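Long-range contact in hydrogenase maturation factor (Thermoanaerobacter tengcongensis, PDB 3VTH), which probably uses carbamoyl phosphate and ATP to carbamoylate the C-terminal cysteine of HypE in the maturation of [NiFe]-hydrogenases: residues Phe133-Glu147 / Leu356-Asp368. Sequence-based numbering, arbitrary orientation.
Sequences FINCTNCGPRFSIIE and LLNNRDIVNRIDD. With ZN (zinc ion), chain C.
The carbonyl oxygen of S144 takes two successive backbone amides, V363 N at 2.8 Å and N364 N at 3.0 Å, the second nearly straight at 169°. By this two-pronged bond the 3-10 turn 143-145, which follows a zinc-binding CxxC turn of the HypF finger, is fastened to the loop that follows strand 354-358 of the YrdC-like domain, illustrating how a small metal-stabilised module docks on a larger fold through a 3-10 turn, a strand end and the loop after it. Within the finger, C136 and C139 bind zinc together with C114 and C117.

Two groups of side chains flank the backbone bonds. With CG anti to the backbone N (chi1 -177°), R360 reaches across to the finger, where its guanidinium lies between P141 CG over one face and F133 CD1, 3.4 Å above the plane, over the other. The F133 ring stands nearly upright on that plane, 83° away from it, and its CZ touches N358 CB at 3.4 Å. N358 OD1 in turn accepts from R360 N, an Asx turn that shapes the backbone just before the arginine. At the start of the 3-10 turn, F143 spreads one ring face beneath N364 CB in a CH-pi contact, while its CD1 meets I366 CD1; an alanine here would probably leave both without their aromatic partner and open a gap beside the turn. V363 CG2 packs against E147 CG, whose carboxylate pairs with K159. At the edge of the guanidinium, in its plane, a water accepts from R360 NH1 at 2.8 Å and donates to F133 O.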
ATOM      1  N   PHE A 133      -5.261 -25.612   1.012  1.00 28.46           N
ATOM      2  CA  PHE A 133      -4.376 -24.844   1.904  1.00 27.73           C
ATOM      3  C   PHE A 133      -2.905 -25.235   1.777  1.00 27.39           C
ATOM      4  O   PHE A 133      -2.081 -24.991   2.683  1.00 26.57           O
ATOM      5  CB  PHE A 133      -4.871 -24.926   3.359  1.00 28.54           C
ATOM      6  CG  PHE A 133      -6.277 -24.406   3.529  1.00 30.04           C
ATOM      7  CD1 PHE A 133      -6.516 -23.040   3.633  1.00 30.87           C
ATOM      8  CD2 PHE A 133      -7.355 -25.274   3.501  1.00 31.87           C
ATOM      9  CE1 PHE A 133      -7.825 -22.551   3.752  1.00 32.35           C
ATOM     10  CE2 PHE A 133      -8.666 -24.799   3.617  1.00 32.39           C
ATOM     11  CZ  PHE A 133      -8.899 -23.446   3.742  1.00 32.31           C
ATOM     12  N   ILE A 134      -2.573 -25.822   0.637  1.00 27.32           N
ATOM     13  CA  ILE A 134      -1.184 -26.173   0.348  1.00 27.08           C
ATOM     14  C   ILE A 134      -0.255 -24.958   0.495  1.00 26.58           C
ATOM     15  O   ILE A 134      -0.563 -23.872   0.004  1.00 25.16           O
ATOM     16  CB  ILE A 134      -1.044 -26.851  -1.031  1.00 27.95           C
ATOM     17  CG1 ILE A 134       0.355 -27.463  -1.202  1.00 27.22           C
ATOM     18  CG2 ILE A 134      -1.430 -25.888  -2.186  1.00 26.39           C
ATOM     19  CD1 ILE A 134       0.451 -28.447  -2.401  1.00 29.47           C
ATOM     20  N   ASN A 135       0.847 -25.144   1.231  1.00 26.49           N
ATOM     21  CA  ASN A 135       1.901 -24.121   1.340  1.00 27.15           C
ATOM     22  C   ASN A 135       3.211 -24.823   1.714  1.00 27.12           C
ATOM     23  O   ASN A 135       3.235 -26.042   1.836  1.00 27.92           O
ATOM     24  CB  ASN A 135       1.541 -23.047   2.384  1.00 26.86           C
ATOM     25  CG  ASN A 135       1.213 -23.646   3.761  1.00 30.82           C
ATOM     26  OD1 ASN A 135       1.687 -24.729   4.131  1.00 34.71           O
ATOM     27  ND2 ASN A 135       0.400 -22.937   4.522  1.00 37.17           N
ATOM     28  N   CYS A 136       4.282 -24.059   1.895  1.00 26.82           N
ATOM     29  CA  CYS A 136       5.576 -24.612   2.264  1.00 27.26           C
ATOM     30  C   CYS A 136       6.398 -23.469   2.852  1.00 26.96           C
ATOM     31  O   CYS A 136       5.859 -22.394   3.096  1.00 26.12           O
ATOM     32  CB  CYS A 136       6.267 -25.226   1.030  1.00 28.36           C
ATOM     33  SG  CYS A 136       6.798 -24.024  -0.220  1.00 28.32           S
ATOM     34  N   THR A 137       7.689 -23.698   3.100  1.00 27.05           N
ATOM     35  CA  THR A 137       8.540 -22.636   3.664  1.00 26.76           C
ATOM     36  C   THR A 137       8.668 -21.417   2.744  1.00 26.60           C
ATOM     37  O   THR A 137       9.018 -20.337   3.216  1.00 26.84           O
ATOM     38  CB  THR A 137       9.963 -23.142   4.035  1.00 27.44           C
ATOM     39  OG1 THR A 137      10.643 -23.605   2.867  1.00 27.39           O
ATOM     40  CG2 THR A 137       9.889 -24.267   5.028  1.00 27.71           C
ATOM     41  N   ASN A 138       8.364 -21.588   1.453  1.00 26.86           N
ATOM     42  CA  ASN A 138       8.554 -20.530   0.452  1.00 26.78           C
ATOM     43  C   ASN A 138       7.290 -19.757   0.014  1.00 26.15           C
ATOM     44  O   ASN A 138       7.377 -18.920  -0.905  1.00 25.70           O
ATOM     45  CB  ASN A 138       9.237 -21.102  -0.812  1.00 27.86           C
ATOM     46  CG  ASN A 138      10.645 -21.620  -0.555  1.00 30.12           C
ATOM     47  OD1 ASN A 138      11.429 -21.007   0.171  1.00 30.19           O
ATOM     48  ND2 ASN A 138      10.975 -22.753  -1.174  1.00 31.47           N
ATOM     49  N   CYS A 139       6.144 -20.036   0.641  1.00 25.54           N
ATOM     50  CA  CYS A 139       4.858 -19.426   0.245  1.00 25.82           C
ATOM     51  C   CYS A 139       3.785 -19.560   1.324  1.00 25.27           C
ATOM     52  O   CYS A 139       3.969 -20.286   2.307  1.00 26.11           O
ATOM     53  CB  CYS A 139       4.348 -20.041  -1.069  1.00 25.70           C
ATOM     54  SG  CYS A 139       3.558 -21.697  -0.951  1.00 26.26           S
ATOM     55  N   GLY A 140       2.670 -18.854   1.142  1.00 24.94           N
ATOM     56  CA  GLY A 140       1.521 -18.964   2.047  1.00 24.42           C
ATOM     57  C   GLY A 140       1.397 -17.797   3.022  1.00 24.23           C
ATOM     58  O   GLY A 140       2.197 -16.852   2.992  1.00 23.80           O
ATOM     59  N   PRO A 141       0.376 -17.842   3.884  1.00 24.41           N
ATOM     60  CA  PRO A 141       0.179 -16.796   4.872  1.00 24.50           C
ATOM     61  C   PRO A 141       1.323 -16.750   5.862  1.00 24.12           C
ATOM     62  O   PRO A 141       1.923 -17.797   6.175  1.00 24.49           O
ATOM     63  CB  PRO A 141      -1.108 -17.218   5.590  1.00 24.71           C
ATOM     64  CG  PRO A 141      -1.280 -18.633   5.298  1.00 26.24           C
ATOM     65  CD  PRO A 141      -0.677 -18.870   3.952  1.00 25.28           C
ATOM     66  N   ARG A 142       1.646 -15.540   6.308  1.00 23.40           N
ATOM     67  CA  ARG A 142       2.635 -15.330   7.344  1.00 23.16           C
ATOM     68  C   ARG A 142       2.017 -14.334   8.315  1.00 23.15           C
ATOM     69  O   ARG A 142       1.319 -14.730   9.239  1.00 22.92           O
ATOM     70  CB  ARG A 142       3.983 -14.846   6.767  1.00 22.96           C
ATOM     71  CG  ARG A 142       4.751 -15.892   5.913  1.00 22.60           C
ATOM     72  CD  ARG A 142       5.140 -17.155   6.718  1.00 22.80           C
ATOM     73  NE  ARG A 142       5.985 -18.033   5.899  1.00 25.85           N
ATOM     74  CZ  ARG A 142       5.536 -18.973   5.071  1.00 24.64           C
ATOM     75  NH1 ARG A 142       4.235 -19.188   4.936  1.00 24.24           N
ATOM     76  NH2 ARG A 142       6.399 -19.696   4.357  1.00 25.76           N
ATOM     77  N   PHE A 143       2.244 -13.040   8.083  1.00 22.92           N
ATOM     78  CA  PHE A 143       1.659 -11.989   8.923  1.00 22.54           C
ATOM     79  C   PHE A 143       0.218 -12.268   9.358  1.00 22.43           C
ATOM     80  O   PHE A 143      -0.100 -12.228  10.564  1.00 22.90           O
ATOM     81  CB  PHE A 143       1.717 -10.636   8.199  1.00 21.95           C
ATOM     82  CG  PHE A 143       1.047  -9.529   8.958  1.00 23.53           C
ATOM     83  CD1 PHE A 143      -0.055  -8.879   8.428  1.00 21.72           C
ATOM     84  CD2 PHE A 143       1.501  -9.163  10.225  1.00 21.39           C
ATOM     85  CE1 PHE A 143      -0.687  -7.845   9.147  1.00 22.64           C
ATOM     86  CE2 PHE A 143       0.871  -8.133  10.953  1.00 22.27           C
ATOM     87  CZ  PHE A 143      -0.216  -7.476  10.414  1.00 22.33           C
ATOM     88  N   SER A 144      -0.650 -12.577   8.394  1.00 21.38           N
ATOM     89  CA  SER A 144      -2.066 -12.773   8.691  1.00 22.63           C
ATOM     90  C   SER A 144      -2.346 -13.819   9.779  1.00 23.26           C
ATOM     91  O   SER A 144      -3.354 -13.710  10.463  1.00 23.65           O
ATOM     92  CB  SER A 144      -2.860 -13.151   7.431  1.00 22.53           C
ATOM     93  OG  SER A 144      -2.317 -14.334   6.847  1.00 22.71           O
ATOM     94  N   ILE A 145      -1.478 -14.820   9.929  1.00 22.89           N
ATOM     95  CA  ILE A 145      -1.732 -15.879  10.920  1.00 24.26           C
ATOM     96  C   ILE A 145      -0.742 -15.919  12.090  1.00 24.79           C
ATOM     97  O   ILE A 145      -0.807 -16.820  12.919  1.00 25.03           O
ATOM     98  CB  ILE A 145      -1.818 -17.273  10.259  1.00 24.08           C
ATOM     99  CG1 ILE A 145      -0.470 -17.664   9.632  1.00 23.97           C
ATOM    100  CG2 ILE A 145      -2.988 -17.296   9.204  1.00 25.18           C
ATOM    101  CD1 ILE A 145      -0.411 -19.131   9.234  1.00 27.28           C
ATOM    102  N   ILE A 146       0.137 -14.925  12.177  1.00 25.14           N
ATOM    103  CA  ILE A 146       1.183 -14.898  13.222  1.00 25.86           C
ATOM    104  C   ILE A 146       0.683 -14.121  14.447  1.00 26.60           C
ATOM    105  O   ILE A 146       0.257 -12.971  14.326  1.00 26.29           O
ATOM    106  CB  ILE A 146       2.527 -14.332  12.660  1.00 25.58           C
ATOM    107  CG1 ILE A 146       3.191 -15.367  11.735  1.00 25.93           C
ATOM    108  CG2 ILE A 146       3.519 -13.933  13.796  1.00 25.87           C
ATOM    109  CD1 ILE A 146       4.293 -14.784  10.800  1.00 25.79           C
ATOM    110  N   GLU A 147       0.730 -14.757  15.620  1.00 27.18           N
ATOM    111  CA  GLU A 147       0.282 -14.125  16.857  1.00 28.77           C
ATOM    112  C   GLU A 147       1.419 -13.451  17.613  1.00 29.26           C
ATOM    113  O   GLU A 147       1.187 -12.530  18.389  1.00 29.53           O
ATOM    114  CB  GLU A 147      -0.356 -15.159  17.789  1.00 30.28           C
ATOM    115  CG  GLU A 147      -1.496 -15.956  17.176  1.00 33.56           C
ATOM    116  CD  GLU A 147      -2.021 -17.019  18.120  1.00 38.84           C
ATOM    117  OE1 GLU A 147      -1.349 -17.327  19.128  1.00 42.36           O
ATOM    118  OE2 GLU A 147      -3.109 -17.555  17.861  1.00 41.78           O
ATOM    119  N   LEU A 356     -17.891 -18.947   1.178  1.00 30.11           N
ATOM    120  CA  LEU A 356     -16.847 -19.953   1.281  1.00 29.49           C
ATOM    121  C   LEU A 356     -15.992 -19.630   2.501  1.00 28.84           C
ATOM    122  O   LEU A 356     -15.089 -18.771   2.452  1.00 27.94           O
ATOM    123  CB  LEU A 356     -15.982 -20.039   0.013  1.00 29.36           C
ATOM    124  CG  LEU A 356     -14.977 -21.204  -0.003  1.00 28.46           C
ATOM    125  CD1 LEU A 356     -15.686 -22.559  -0.128  1.00 28.90           C
ATOM    126  CD2 LEU A 356     -13.929 -21.037  -1.114  1.00 29.29           C
ATOM    127  N   LEU A 357     -16.305 -20.325   3.589  1.00 28.63           N
ATOM    128  CA  LEU A 357     -15.630 -20.175   4.871  1.00 28.57           C
ATOM    129  C   LEU A 357     -14.426 -21.122   4.978  1.00 27.95           C
ATOM    130  O   LEU A 357     -14.257 -22.006   4.145  1.00 27.72           O
ATOM    131  CB  LEU A 357     -16.630 -20.558   5.963  1.00 29.52           C
ATOM    132  CG  LEU A 357     -17.602 -19.591   6.645  1.00 32.00           C
ATOM    133  CD1 LEU A 357     -17.965 -18.323   5.854  1.00 28.49           C
ATOM    134  CD2 LEU A 357     -18.831 -20.330   7.111  1.00 31.57           C
ATOM    135  N   ASN A 358     -13.592 -20.926   6.007  1.00 27.12           N
ATOM    136  CA  ASN A 358     -12.646 -21.955   6.423  1.00 26.65           C
ATOM    137  C   ASN A 358     -12.352 -21.823   7.916  1.00 27.40           C
ATOM    138  O   ASN A 358     -12.691 -20.806   8.531  1.00 27.82           O
ATOM    139  CB  ASN A 358     -11.360 -21.928   5.568  1.00 25.87           C
ATOM    140  CG  ASN A 358     -10.473 -20.739   5.860  1.00 25.54           C
ATOM    141  OD1 ASN A 358      -9.986 -20.561   6.993  1.00 25.78           O
ATOM    142  ND2 ASN A 358     -10.216 -19.932   4.830  1.00 25.15           N
ATOM    143  N   ASN A 359     -11.732 -22.842   8.505  1.00 27.35           N
ATOM    144  CA  ASN A 359     -11.513 -22.819   9.944  1.00 28.30           C
ATOM    145  C   ASN A 359     -10.082 -22.480  10.346  1.00 28.23           C
ATOM    146  O   ASN A 359      -9.675 -22.813  11.440  1.00 29.89           O
ATOM    147  CB  ASN A 359     -11.979 -24.146  10.584  1.00 28.97           C
ATOM    148  CG  ASN A 359     -11.238 -25.352  10.028  1.00 28.86           C
ATOM    149  OD1 ASN A 359     -10.516 -25.255   9.026  1.00 28.71           O
ATOM    150  ND2 ASN A 359     -11.390 -26.485  10.681  1.00 27.31           N
ATOM    151  N   ARG A 360      -9.315 -21.813   9.479  1.00 28.01           N
ATOM    152  CA  ARG A 360      -8.003 -21.288   9.889  1.00 28.69           C
ATOM    153  C   ARG A 360      -8.182 -19.836  10.330  1.00 28.76           C
ATOM    154  O   ARG A 360      -8.493 -18.967   9.505  1.00 28.63           O
ATOM    155  CB  ARG A 360      -6.953 -21.387   8.758  1.00 27.72           C
ATOM    156  CG  ARG A 360      -5.527 -20.913   9.176  1.00 29.46           C
ATOM    157  CD  ARG A 360      -4.478 -21.046   8.050  1.00 29.51           C
ATOM    158  NE  ARG A 360      -4.883 -20.333   6.830  1.00 30.98           N
ATOM    159  CZ  ARG A 360      -4.432 -20.614   5.608  1.00 30.96           C
ATOM    160  NH1 ARG A 360      -3.549 -21.582   5.430  1.00 32.65           N
ATOM    161  NH2 ARG A 360      -4.859 -19.924   4.556  1.00 30.87           N
ATOM    162  N   ASP A 361      -7.994 -19.568  11.618  1.00 29.78           N
ATOM    163  CA  ASP A 361      -8.133 -18.191  12.137  1.00 30.28           C
ATOM    164  C   ASP A 361      -7.266 -17.186  11.396  1.00 29.01           C
ATOM    165  O   ASP A 361      -6.105 -17.456  11.083  1.00 28.03           O
ATOM    166  CB  ASP A 361      -7.798 -18.114  13.622  1.00 32.18           C
ATOM    167  CG  ASP A 361      -8.861 -18.750  14.497  1.00 37.24           C
ATOM    168  OD1 ASP A 361      -8.671 -18.724  15.729  1.00 41.98           O
ATOM    169  OD2 ASP A 361      -9.889 -19.266  13.971  1.00 40.14           O
ATOM    170  N   ILE A 362      -7.855 -16.036  11.083  1.00 27.92           N
ATOM    171  CA  ILE A 362      -7.082 -14.899  10.589  1.00 27.16           C
ATOM    172  C   ILE A 362      -6.816 -14.069  11.832  1.00 28.04           C
ATOM    173  O   ILE A 362      -7.756 -13.611  12.489  1.00 28.66           O
ATOM    174  CB  ILE A 362      -7.844 -14.068   9.529  1.00 26.66           C
ATOM    175  CG1 ILE A 362      -8.082 -14.907   8.267  1.00 24.67           C
ATOM    176  CG2 ILE A 362      -7.069 -12.734   9.197  1.00 24.76           C
ATOM    177  CD1 ILE A 362      -9.082 -14.264   7.253  1.00 25.32           C
ATOM    178  N   VAL A 363      -5.538 -13.925  12.179  1.00 27.02           N
ATOM    179  CA  VAL A 363      -5.150 -13.154  13.345  1.00 26.90           C
ATOM    180  C   VAL A 363      -5.100 -11.665  13.024  1.00 26.32           C
ATOM    181  O   VAL A 363      -5.608 -10.842  13.785  1.00 25.75           O
ATOM    182  CB  VAL A 363      -3.766 -13.621  13.904  1.00 27.27           C
ATOM    183  CG1 VAL A 363      -3.380 -12.789  15.116  1.00 27.35           C
ATOM    184  CG2 VAL A 363      -3.837 -15.144  14.263  1.00 27.65           C
ATOM    185  N   ASN A 364      -4.474 -11.338  11.898  1.00 24.91           N
ATOM    186  CA  ASN A 364      -4.279  -9.962  11.495  1.00 25.01           C
ATOM    187  C   ASN A 364      -4.892  -9.752  10.122  1.00 23.60           C
ATOM    188  O   ASN A 364      -4.350 -10.212   9.119  1.00 23.55           O
ATOM    189  CB  ASN A 364      -2.771  -9.631  11.475  1.00 24.36           C
ATOM    190  CG  ASN A 364      -2.088  -9.942  12.814  1.00 27.27           C
ATOM    191  OD1 ASN A 364      -1.189 -10.796  12.890  1.00 30.18           O
ATOM    192  ND2 ASN A 364      -2.537  -9.282  13.877  1.00 23.53           N
ATOM    193  N   ARG A 365      -6.026  -9.063  10.060  1.00 24.02           N
ATOM    194  CA  ARG A 365      -6.663  -8.853   8.754  1.00 23.45           C
ATOM    195  C   ARG A 365      -5.804  -7.873   7.958  1.00 23.13           C
ATOM    196  O   ARG A 365      -5.059  -7.074   8.550  1.00 22.05           O
ATOM    197  CB  ARG A 365      -8.092  -8.321   8.929  1.00 24.41           C
ATOM    198  CG  ARG A 365      -8.176  -6.797   9.055  1.00 25.36           C
ATOM    199  CD  ARG A 365      -9.540  -6.419   9.526  1.00 28.89           C
ATOM    200  NE  ARG A 365      -9.710  -6.666  10.956  1.00 30.74           N
ATOM    201  CZ  ARG A 365     -10.890  -6.793  11.544  1.00 35.70           C
ATOM    202  NH1 ARG A 365     -12.010  -6.719  10.820  1.00 36.96           N
ATOM    203  NH2 ARG A 365     -10.957  -7.022  12.847  1.00 36.48           N
ATOM    204  N   ILE A 366      -5.882  -7.942   6.622  1.00 22.94           N
ATOM    205  CA  ILE A 366      -5.072  -7.083   5.762  1.00 22.44           C
ATOM    206  C   ILE A 366      -5.661  -7.037   4.353  1.00 22.53           C
ATOM    207  O   ILE A 366      -5.964  -8.064   3.769  1.00 23.00           O
ATOM    208  CB  ILE A 366      -3.559  -7.533   5.750  1.00 21.54           C
ATOM    209  CG1 ILE A 366      -2.688  -6.598   4.907  1.00 20.34           C
ATOM    210  CG2 ILE A 366      -3.405  -9.004   5.292  1.00 22.40           C
ATOM    211  CD1 ILE A 366      -1.144  -6.688   5.243  1.00 18.67           C
ATOM    212  N   ASP A 367      -5.852  -5.834   3.822  1.00 22.28           N
ATOM    213  CA  ASP A 367      -6.410  -5.683   2.478  1.00 23.05           C
ATOM    214  C   ASP A 367      -5.435  -6.066   1.373  1.00 22.24           C
ATOM    215  O   ASP A 367      -4.232  -6.134   1.600  1.00 22.57           O
ATOM    216  CB  ASP A 367      -6.854  -4.229   2.280  1.00 23.21           C
ATOM    217  CG  ASP A 367      -8.180  -3.946   2.948  1.00 25.41           C
ATOM    218  OD1 ASP A 367      -9.202  -4.515   2.510  1.00 25.78           O
ATOM    219  OD2 ASP A 367      -8.194  -3.178   3.931  1.00 29.49           O
ATOM    220  N   ASP A 368      -5.951  -6.273   0.168  1.00 21.66           N
ATOM    221  CA  ASP A 368      -5.090  -6.407  -1.005  1.00 21.82           C
ATOM    222  C   ASP A 368      -4.308  -5.116  -1.236  1.00 20.82           C
ATOM    223  O   ASP A 368      -4.822  -4.019  -0.989  1.00 21.11           O
ATOM    224  CB  ASP A 368      -5.925  -6.709  -2.259  1.00 21.62           C
ATOM    225  CG  ASP A 368      -6.695  -8.011  -2.155  1.00 25.18           C
ATOM    226  OD1 ASP A 368      -6.290  -8.904  -1.359  1.00 27.11           O
ATOM    227  OD2 ASP A 368      -7.731  -8.128  -2.861  1.00 27.45           O
TER
HETATM  228 ZN    ZN C 801       5.031 -23.359  -1.575  1.00 27.74          ZN
HETATM  229  O   HOH W   1      -1.862 -22.047   3.193  1.00 36.20           O
HETATM  230  O   HOH W   2      -0.781 -21.866   7.325  1.00 31.90           O